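Local coordinates for protein alkylhalidase CmlS (Streptomyces venezuelae, PDB 3I3L) that is a flavin-dependent halogenase of chloramphenicol biosynthesis that carries FAD in a covalent flavin-aspartate bond, at residues Lys82-Lys91 / Ala122-Leu133. Sequence-based numbering, arbitrary orientation.
With FAD (flavin-adenine dinucleotide), chain B.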
ATOM      1  N   LYS A  82       7.289   8.761 -21.473  1.00 41.59           N
ATOM      2  CA  LYS A  82       5.901   9.201 -21.561  1.00 41.01           C
ATOM      3  C   LYS A  82       5.466   9.926 -20.280  1.00 41.31           C
ATOM      4  O   LYS A  82       4.790  10.966 -20.332  1.00 41.90           O
ATOM      5  CB  LYS A  82       4.947   8.057 -21.944  1.00 40.42           C
ATOM      6  CG  LYS A  82       4.775   7.876 -23.507  1.00 42.93           C
ATOM      7  CD  LYS A  82       3.688   6.866 -23.904  1.00 47.45           C
ATOM      8  CE  LYS A  82       2.283   7.540 -24.251  1.00 52.28           C
ATOM      9  NZ  LYS A  82       0.983   6.639 -24.083  1.00 45.96           N
ATOM     10  N   ILE A  83       5.885   9.401 -19.133  1.00 40.14           N
ATOM     11  CA  ILE A  83       5.502  10.019 -17.860  1.00 40.08           C
ATOM     12  C   ILE A  83       6.173  11.393 -17.654  1.00 40.70           C
ATOM     13  O   ILE A  83       5.508  12.360 -17.264  1.00 40.73           O
ATOM     14  CB  ILE A  83       5.772   9.077 -16.674  1.00 39.31           C
ATOM     15  CG1 ILE A  83       4.702   7.989 -16.657  1.00 39.76           C
ATOM     16  CG2 ILE A  83       5.842   9.842 -15.319  1.00 37.27           C
ATOM     17  CD1 ILE A  83       5.240   6.702 -16.091  1.00 45.92           C
ATOM     18  N   ASP A  84       7.473  11.472 -17.897  1.00 42.11           N
ATOM     19  CA  ASP A  84       8.191  12.755 -17.814  1.00 44.03           C
ATOM     20  C   ASP A  84       7.521  13.800 -18.680  1.00 43.73           C
ATOM     21  O   ASP A  84       7.334  14.921 -18.251  1.00 44.48           O
ATOM     22  CB  ASP A  84       9.674  12.592 -18.185  1.00 43.44           C
ATOM     23  CG  ASP A  84      10.423  11.843 -17.128  1.00 45.44           C
ATOM     24  OD1 ASP A  84       9.793  11.598 -16.077  1.00 48.70           O
ATOM     25  OD2 ASP A  84      11.614  11.480 -17.317  1.00 46.48           O
ATOM     26  N   ALA A  85       7.097  13.380 -19.873  1.00 43.84           N
ATOM     27  CA  ALA A  85       6.315  14.225 -20.789  1.00 43.16           C
ATOM     28  C   ALA A  85       5.088  14.857 -20.177  1.00 43.45           C
ATOM     29  O   ALA A  85       4.680  15.964 -20.595  1.00 44.17           O
ATOM     30  CB  ALA A  85       5.913  13.435 -22.060  1.00 43.44           C
ATOM     31  N   GLN A  86       4.468  14.172 -19.216  1.00 42.45           N
ATOM     32  CA  GLN A  86       3.173  14.646 -18.712  1.00 42.90           C
ATOM     33  C   GLN A  86       3.291  15.842 -17.761  1.00 42.14           C
ATOM     34  O   GLN A  86       2.320  16.543 -17.540  1.00 42.97           O
ATOM     35  CB  GLN A  86       2.374  13.519 -18.036  1.00 43.21           C
ATOM     36  CG  GLN A  86       2.191  12.232 -18.856  1.00 44.04           C
ATOM     37  CD  GLN A  86       1.719  12.490 -20.302  1.00 45.11           C
ATOM     38  OE1 GLN A  86       2.454  12.231 -21.276  1.00 47.97           O
ATOM     39  NE2 GLN A  86       0.514  13.008 -20.441  1.00 40.89           N
ATOM     40  N   ASN A  87       4.479  16.068 -17.212  1.00 41.70           N
ATOM     41  CA  ASN A  87       4.688  17.131 -16.224  1.00 42.50           C
ATOM     42  C   ASN A  87       3.749  17.085 -15.016  1.00 42.08           C
ATOM     43  O   ASN A  87       3.129  18.092 -14.667  1.00 41.81           O
ATOM     44  CB  ASN A  87       4.597  18.502 -16.919  1.00 43.75           C
ATOM     45  CG  ASN A  87       5.832  18.795 -17.756  1.00 48.64           C
ATOM     46  OD1 ASN A  87       5.724  18.993 -18.964  1.00 52.42           O
ATOM     47  ND2 ASN A  87       7.026  18.755 -17.123  1.00 49.56           N
ATOM     48  N   TYR A  88       3.636  15.907 -14.386  1.00 40.77           N
ATOM     49  CA  TYR A  88       2.713  15.717 -13.274  1.00 37.97           C
ATOM     50  C   TYR A  88       3.250  16.541 -12.131  1.00 37.34           C
ATOM     51  O   TYR A  88       4.463  16.646 -11.991  1.00 36.80           O
ATOM     52  CB  TYR A  88       2.677  14.241 -12.879  1.00 35.62           C
ATOM     53  CG  TYR A  88       1.952  13.334 -13.868  1.00 33.87           C
ATOM     54  CD1 TYR A  88       0.694  13.628 -14.323  1.00 30.85           C
ATOM     55  CD2 TYR A  88       2.538  12.180 -14.301  1.00 33.03           C
ATOM     56  CE1 TYR A  88       0.055  12.835 -15.172  1.00 34.54           C
ATOM     57  CE2 TYR A  88       1.888  11.335 -15.169  1.00 34.33           C
ATOM     58  CZ  TYR A  88       0.655  11.667 -15.605  1.00 36.05           C
ATOM     59  OH  TYR A  88       0.002  10.851 -16.482  1.00 34.86           O
ATOM     60  N   VAL A  89       2.378  17.115 -11.303  1.00 36.50           N
ATOM     61  CA  VAL A  89       2.873  17.795 -10.102  1.00 35.88           C
ATOM     62  C   VAL A  89       3.717  16.804  -9.270  1.00 36.49           C
ATOM     63  O   VAL A  89       3.272  15.658  -9.048  1.00 33.79           O
ATOM     64  CB  VAL A  89       1.700  18.336  -9.252  1.00 38.50           C
ATOM     65  CG1 VAL A  89       2.199  18.943  -7.880  1.00 38.94           C
ATOM     66  CG2 VAL A  89       0.932  19.376 -10.031  1.00 37.68           C
ATOM     67  N   LYS A  90       4.912  17.218  -8.826  1.00 36.85           N
ATOM     68  CA  LYS A  90       5.780  16.329  -8.032  1.00 39.55           C
ATOM     69  C   LYS A  90       5.431  16.330  -6.542  1.00 40.05           C
ATOM     70  O   LYS A  90       5.195  17.383  -5.940  1.00 39.03           O
ATOM     71  CB  LYS A  90       7.277  16.589  -8.239  1.00 40.53           C
ATOM     72  CG  LYS A  90       7.706  16.258  -9.685  1.00 47.01           C
ATOM     73  CD  LYS A  90       8.957  15.366  -9.786  1.00 52.49           C
ATOM     74  CE  LYS A  90       8.753  14.157 -10.817  1.00 51.94           C
ATOM     75  NZ  LYS A  90       8.191  14.583 -12.151  1.00 51.96           N
ATOM     76  N   LYS A  91       5.406  15.135  -5.959  1.00 39.10           N
ATOM     77  CA  LYS A  91       5.056  15.000  -4.531  1.00 40.34           C
ATOM     78  C   LYS A  91       6.253  14.540  -3.738  1.00 38.70           C
ATOM     79  O   LYS A  91       6.721  13.442  -3.962  1.00 39.77           O
ATOM     80  CB  LYS A  91       3.881  13.997  -4.336  1.00 40.47           C
ATOM     81  CG  LYS A  91       3.825  13.433  -2.911  1.00 38.33           C
ATOM     82  CD  LYS A  91       2.496  12.922  -2.581  1.00 36.15           C
ATOM     83  CE  LYS A  91       2.398  11.505  -2.810  1.00 37.09           C
ATOM     84  NZ  LYS A  91       1.588  10.814  -1.649  1.00 34.11           N
ATOM     85  N   ALA A 122       7.030  10.957  -5.752  1.00 34.73           N
ATOM     86  CA  ALA A 122       6.049  10.454  -6.673  1.00 34.22           C
ATOM     87  C   ALA A 122       5.356  11.652  -7.230  1.00 33.27           C
ATOM     88  O   ALA A 122       5.949  12.747  -7.275  1.00 33.43           O
ATOM     89  CB  ALA A 122       5.041   9.433  -6.020  1.00 32.97           C
ATOM     90  N   VAL A 123       4.108  11.487  -7.658  1.00 30.60           N
ATOM     91  CA  VAL A 123       3.436  12.600  -8.318  1.00 29.21           C
ATOM     92  C   VAL A 123       1.982  12.579  -7.954  1.00 29.52           C
ATOM     93  O   VAL A 123       1.484  11.598  -7.360  1.00 29.43           O
ATOM     94  CB  VAL A 123       3.525  12.427  -9.845  1.00 30.32           C
ATOM     95  CG1 VAL A 123       4.974  12.600 -10.328  1.00 28.23           C
ATOM     96  CG2 VAL A 123       2.970  11.008 -10.243  1.00 27.44           C
ATOM     97  N   GLN A 124       1.301  13.647  -8.316  1.00 27.97           N
ATOM     98  CA  GLN A 124      -0.132  13.744  -8.163  1.00 29.23           C
ATOM     99  C   GLN A 124      -0.699  13.782  -9.599  1.00 30.37           C
ATOM    100  O   GLN A 124      -0.063  14.358 -10.472  1.00 29.41           O
ATOM    101  CB  GLN A 124      -0.496  15.039  -7.431  1.00 28.90           C
ATOM    102  CG  GLN A 124       0.488  15.461  -6.303  1.00 33.03           C
ATOM    103  CD  GLN A 124       0.221  14.689  -5.027  1.00 38.36           C
ATOM    104  OE1 GLN A 124       0.594  15.119  -3.935  1.00 44.54           O
ATOM    105  NE2 GLN A 124      -0.477  13.573  -5.142  1.00 35.96           N
ATOM    106  N   VAL A 125      -1.852  13.135  -9.847  1.00 29.03           N
ATOM    107  CA  VAL A 125      -2.379  13.077 -11.197  1.00 30.12           C
ATOM    108  C   VAL A 125      -3.867  13.319 -11.265  1.00 31.33           C
ATOM    109  O   VAL A 125      -4.600  13.154 -10.292  1.00 31.51           O
ATOM    110  CB  VAL A 125      -2.066  11.722 -11.927  1.00 29.17           C
ATOM    111  CG1 VAL A 125      -0.540  11.363 -11.798  1.00 31.35           C
ATOM    112  CG2 VAL A 125      -2.915  10.591 -11.311  1.00 27.49           C
ATOM    113  N   LYS A 126      -4.309  13.683 -12.457  1.00 31.31           N
ATOM    114  CA  LYS A 126      -5.681  13.627 -12.824  1.00 32.10           C
ATOM    115  C   LYS A 126      -5.888  12.227 -13.388  1.00 31.78           C
ATOM    116  O   LYS A 126      -5.281  11.861 -14.416  1.00 33.53           O
ATOM    117  CB  LYS A 126      -5.950  14.733 -13.846  1.00 33.00           C
ATOM    118  CG  LYS A 126      -7.374  14.882 -14.255  1.00 40.55           C
ATOM    119  CD  LYS A 126      -7.609  16.279 -14.925  1.00 48.55           C
ATOM    120  CE  LYS A 126      -8.303  17.236 -13.931  1.00 54.93           C
ATOM    121  NZ  LYS A 126      -8.572  18.591 -14.540  1.00 58.64           N
ATOM    122  N   ARG A 127      -6.672  11.413 -12.679  1.00 29.64           N
ATOM    123  CA  ARG A 127      -6.767   9.973 -12.957  1.00 29.50           C
ATOM    124  C   ARG A 127      -7.317   9.650 -14.360  1.00 31.14           C
ATOM    125  O   ARG A 127      -6.901   8.647 -14.977  1.00 31.07           O
ATOM    126  CB  ARG A 127      -7.612   9.244 -11.905  1.00 28.11           C
ATOM    127  CG  ARG A 127      -6.876   8.934 -10.597  1.00 28.11           C
ATOM    128  CD  ARG A 127      -5.728   7.873 -10.778  1.00 29.54           C
ATOM    129  NE  ARG A 127      -6.296   6.638 -11.313  1.00 30.49           N
ATOM    130  CZ  ARG A 127      -6.951   5.734 -10.566  1.00 31.63           C
ATOM    131  NH1 ARG A 127      -7.111   5.940  -9.236  1.00 25.36           N
ATOM    132  NH2 ARG A 127      -7.486   4.654 -11.151  1.00 23.67           N
ATOM    133  N   GLU A 128      -8.240  10.474 -14.854  1.00 30.02           N
ATOM    134  CA  GLU A 128      -8.768  10.300 -16.207  1.00 33.09           C
ATOM    135  C   GLU A 128      -7.622  10.350 -17.242  1.00 33.21           C
ATOM    136  O   GLU A 128      -7.652   9.644 -18.242  1.00 33.29           O
ATOM    137  CB  GLU A 128      -9.851  11.346 -16.504  1.00 34.10           C
ATOM    138  CG  GLU A 128      -9.358  12.777 -16.481  1.00 36.71           C
ATOM    139  CD  GLU A 128     -10.483  13.782 -16.157  1.00 45.19           C
ATOM    140  OE1 GLU A 128     -11.064  14.355 -17.106  1.00 48.22           O
ATOM    141  OE2 GLU A 128     -10.788  14.024 -14.970  1.00 47.11           O
ATOM    142  N   GLU A 129      -6.584  11.135 -16.952  1.00 32.68           N
ATOM    143  CA  GLU A 129      -5.474  11.289 -17.893  1.00 33.45           C
ATOM    144  C   GLU A 129      -4.420  10.236 -17.689  1.00 31.51           C
ATOM    145  O   GLU A 129      -3.982   9.594 -18.632  1.00 33.40           O
ATOM    146  CB  GLU A 129      -4.872  12.713 -17.813  1.00 34.17           C
ATOM    147  CG  GLU A 129      -5.831  13.791 -18.297  1.00 36.02           C
ATOM    148  CD  GLU A 129      -5.299  15.230 -18.084  1.00 44.14           C
ATOM    149  OE1 GLU A 129      -4.272  15.471 -17.386  1.00 41.51           O
ATOM    150  OE2 GLU A 129      -5.956  16.145 -18.602  1.00 48.12           O
ATOM    151  N   PHE A 130      -4.060  10.005 -16.436  1.00 29.84           N
ATOM    152  CA  PHE A 130      -3.116   8.966 -16.078  1.00 28.53           C
ATOM    153  C   PHE A 130      -3.591   7.565 -16.485  1.00 28.85           C
ATOM    154  O   PHE A 130      -2.850   6.782 -17.055  1.00 29.08           O
ATOM    155  CB  PHE A 130      -2.867   9.012 -14.562  1.00 29.12           C
ATOM    156  CG  PHE A 130      -1.948   7.934 -14.065  1.00 28.59           C
ATOM    157  CD1 PHE A 130      -0.604   8.015 -14.292  1.00 26.32           C
ATOM    158  CD2 PHE A 130      -2.456   6.845 -13.365  1.00 26.71           C
ATOM    159  CE1 PHE A 130       0.288   6.997 -13.822  1.00 29.35           C
ATOM    160  CE2 PHE A 130      -1.631   5.846 -12.858  1.00 29.03           C
ATOM    161  CZ  PHE A 130      -0.223   5.902 -13.082  1.00 29.16           C
ATOM    162  N   ASP A 131      -4.816   7.228 -16.159  1.00 28.12           N
ATOM    163  CA  ASP A 131      -5.339   5.894 -16.522  1.00 29.47           C
ATOM    164  C   ASP A 131      -5.347   5.706 -18.072  1.00 30.21           C
ATOM    165  O   ASP A 131      -5.066   4.627 -18.572  1.00 28.13           O
ATOM    166  CB  ASP A 131      -6.743   5.698 -15.975  1.00 27.56           C
ATOM    167  CG  ASP A 131      -6.775   5.543 -14.434  1.00 28.53           C
ATOM    168  OD1 ASP A 131      -5.749   5.727 -13.763  1.00 29.36           O
ATOM    169  OD2 ASP A 131      -7.844   5.204 -13.890  1.00 32.05           O
ATOM    170  N   LYS A 132      -5.651   6.769 -18.809  1.00 30.62           N
ATOM    171  CA  LYS A 132      -5.714   6.677 -20.257  1.00 32.15           C
ATOM    172  C   LYS A 132      -4.330   6.548 -20.888  1.00 32.17           C
ATOM    173  O   LYS A 132      -4.179   5.952 -21.940  1.00 34.25           O
ATOM    174  CB  LYS A 132      -6.463   7.867 -20.851  1.00 32.59           C
ATOM    175  CG  LYS A 132      -6.411   7.908 -22.375  1.00 33.98           C
ATOM    176  CD  LYS A 132      -7.370   8.965 -22.949  1.00 38.27           C
ATOM    177  CE  LYS A 132      -6.947   9.351 -24.386  1.00 39.82           C
ATOM    178  NZ  LYS A 132      -7.312   8.290 -25.342  1.00 35.02           N
ATOM    179  N   LEU A 133      -3.328   7.099 -20.230  1.00 32.16           N
ATOM    180  CA  LEU A 133      -1.949   7.028 -20.690  1.00 34.07           C
ATOM    181  C   LEU A 133      -1.422   5.572 -20.612  1.00 34.12           C
ATOM    182  O   LEU A 133      -0.820   5.089 -21.541  1.00 34.76           O
ATOM    183  CB  LEU A 133      -1.087   7.986 -19.851  1.00 33.70           C
ATOM    184  CG  LEU A 133       0.413   8.288 -20.003  1.00 37.46           C
ATOM    185  CD1 LEU A 133       1.282   7.158 -19.558  1.00 41.06           C
ATOM    186  CD2 LEU A 133       0.773   8.697 -21.424  1.00 45.42           C
TER
HETATM  187  PA  FAD B 600     -10.229   1.234 -10.696  1.00 22.91           P
HETATM  188  O1A FAD B 600     -11.620   1.392 -10.128  1.00 23.40           O
HETATM  189  O2A FAD B 600      -9.368   2.448 -10.696  1.00 26.26           O
HETATM  190  O5B FAD B 600     -10.373   0.669 -12.222  1.00 28.34           O
HETATM  191  C5B FAD B 600     -11.273  -0.380 -12.514  1.00 26.26           C
HETATM  192  C4B FAD B 600     -11.849  -0.259 -13.943  1.00 24.76           C
HETATM  193  O4B FAD B 600     -12.670  -1.427 -14.181  1.00 25.06           O
HETATM  194  C3B FAD B 600     -12.744   0.943 -14.120  1.00 27.75           C
HETATM  195  O3B FAD B 600     -12.236   1.765 -15.126  1.00 28.16           O
HETATM  196  C2B FAD B 600     -14.106   0.365 -14.536  1.00 29.50           C
HETATM  197  O2B FAD B 600     -14.658   1.082 -15.595  1.00 32.68           O
HETATM  198  C1B FAD B 600     -13.777  -1.056 -14.968  1.00 25.25           C
HETATM  199  N9A FAD B 600     -14.798  -2.073 -14.794  1.00 28.90           N
HETATM  200  C8A FAD B 600     -15.571  -2.295 -13.694  1.00 29.05           C
HETATM  201  N7A FAD B 600     -16.367  -3.360 -13.933  1.00 29.98           N
HETATM  202  C5A FAD B 600     -16.176  -3.776 -15.206  1.00 28.89           C
HETATM  203  C6A FAD B 600     -16.742  -4.798 -15.946  1.00 28.67           C
HETATM  204  N6A FAD B 600     -17.657  -5.593 -15.423  1.00 26.64           N
HETATM  205  N1A FAD B 600     -16.283  -4.997 -17.220  1.00 31.62           N
HETATM  206  C2A FAD B 600     -15.321  -4.191 -17.779  1.00 24.68           C
HETATM  207  N3A FAD B 600     -14.767  -3.198 -17.032  1.00 27.36           N
HETATM  208  C4A FAD B 600     -15.182  -2.990 -15.762  1.00 28.32           C
HETATM  209  N1  FAD B 600      -5.486   5.698  -4.220  1.00 24.52           N
HETATM  210  C2  FAD B 600      -4.228   6.276  -4.268  1.00 25.22           C
HETATM  211  O2  FAD B 600      -3.304   5.589  -4.682  1.00 28.21           O
HETATM  212  N3  FAD B 600      -4.017   7.561  -3.844  1.00 23.49           N
HETATM  213  C4  FAD B 600      -5.052   8.318  -3.362  1.00 26.99           C
HETATM  214  O4  FAD B 600      -4.829   9.517  -2.997  1.00 30.83           O
HETATM  215  C4X FAD B 600      -6.318   7.735  -3.278  1.00 26.78           C
HETATM  216  N5  FAD B 600      -7.377   8.469  -2.818  1.00 26.06           N
HETATM  217  C5X FAD B 600      -8.639   7.920  -2.839  1.00 24.75           C
HETATM  218  C6  FAD B 600      -9.730   8.659  -2.358  1.00 24.65           C
HETATM  219  C7  FAD B 600     -10.974   8.078  -2.308  1.00 28.65           C
HETATM  220  C7M FAD B 600     -12.173   8.852  -1.814  1.00 30.27           C
HETATM  221  C8  FAD B 600     -11.124   6.783  -2.793  1.00 31.68           C
HETATM  222  C8M FAD B 600     -12.459   6.154  -2.853  1.00 29.10           C
HETATM  223  C9  FAD B 600     -10.041   6.016  -3.235  1.00 27.49           C
HETATM  224  C9A FAD B 600      -8.795   6.625  -3.253  1.00 24.94           C
HETATM  225  N10 FAD B 600      -7.757   5.888  -3.745  1.00 22.58           N
HETATM  226  C10 FAD B 600      -6.519   6.409  -3.717  1.00 23.96           C
HETATM  227  C1' FAD B 600      -8.046   4.455  -4.038  1.00 21.76           C
HETATM  228  C2' FAD B 600      -7.698   4.140  -5.473  1.00 22.77           C
HETATM  229  O2' FAD B 600      -8.304   5.077  -6.270  1.00 26.99           O
HETATM  230  C3' FAD B 600      -8.028   2.744  -5.929  1.00 24.44           C
HETATM  231  O3' FAD B 600      -7.332   1.815  -5.127  1.00 22.10           O
HETATM  232  C4' FAD B 600      -7.578   2.523  -7.411  1.00 23.57           C
HETATM  233  O4' FAD B 600      -8.346   3.279  -8.306  1.00 21.84           O
HETATM  234  C5' FAD B 600      -7.775   1.061  -7.791  1.00 19.55           C
HETATM  235  O5' FAD B 600      -7.310   0.827  -9.088  1.00 23.74           O
HETATM  236  P   FAD B 600      -7.997  -0.375  -9.850  1.00 21.58           P
HETATM  237  O1P FAD B 600      -8.066  -1.576  -8.934  1.00 20.89           O
HETATM  238  O2P FAD B 600      -7.354  -0.539 -11.222  1.00 28.18           O
HETATM  239  O3P FAD B 600      -9.563   0.014  -9.961  1.00 20.22           O
HETATM  240  O   HOH W   1      -0.683  16.600 -12.074  1.00 40.19           O
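In the FAD-binding domain of this halogenase, K91 and A122 form an antiparallel hydrogen-bonded pair joining strand 89-97 to strand 122-124, while Y88 and the K82-L133 contact reach helix 127-140. K91 N gives a nearly straight bond to A122 O (2.8 Å), A122 N answers to K91 O, and two residues along, past the non-hydrogen-bonded pair K90/V123, Q124 N reaches V89 O (2.9 Å). A water takes the N-H of V89 and donates to Q124 O. With CG anti to the carbonyl carbon (chi1 -73°), the Y88 ring lies between V125 and Q86: V125 CG1 sits over its middle, 3.6 Å from the centroid, a CH-pi contact, and Q86 CB lies against the opposite face, nearer the rim. Y88 CB packs on V123 CB (3.6 Å), while Y88 OH meets the edge of the F130 ring at CD1 (3.6 Å). Replacing Y88 by alanine would probably leave a gap between V125 and Q86 and rob the F130 edge of its hydroxyl partner. L133 CD2 lies against the end of the K82 chain, 3.4 Å from NZ, joining helix 80-86 to helix 127-140. R127 grips D131 side-on, NE to OD1 at 2.7 Å, and D131 also pairs with R59. K91 NZ hydrogen-bonds to S65 OG. The turn from strand 122-124 into helix 127-140 thus delivers R127 to FAD, NH2 to phosphate O2A (2.9 Å) and NH1 to ribityl O4', in the FAD-binding domain of a flavin-dependent halogenase.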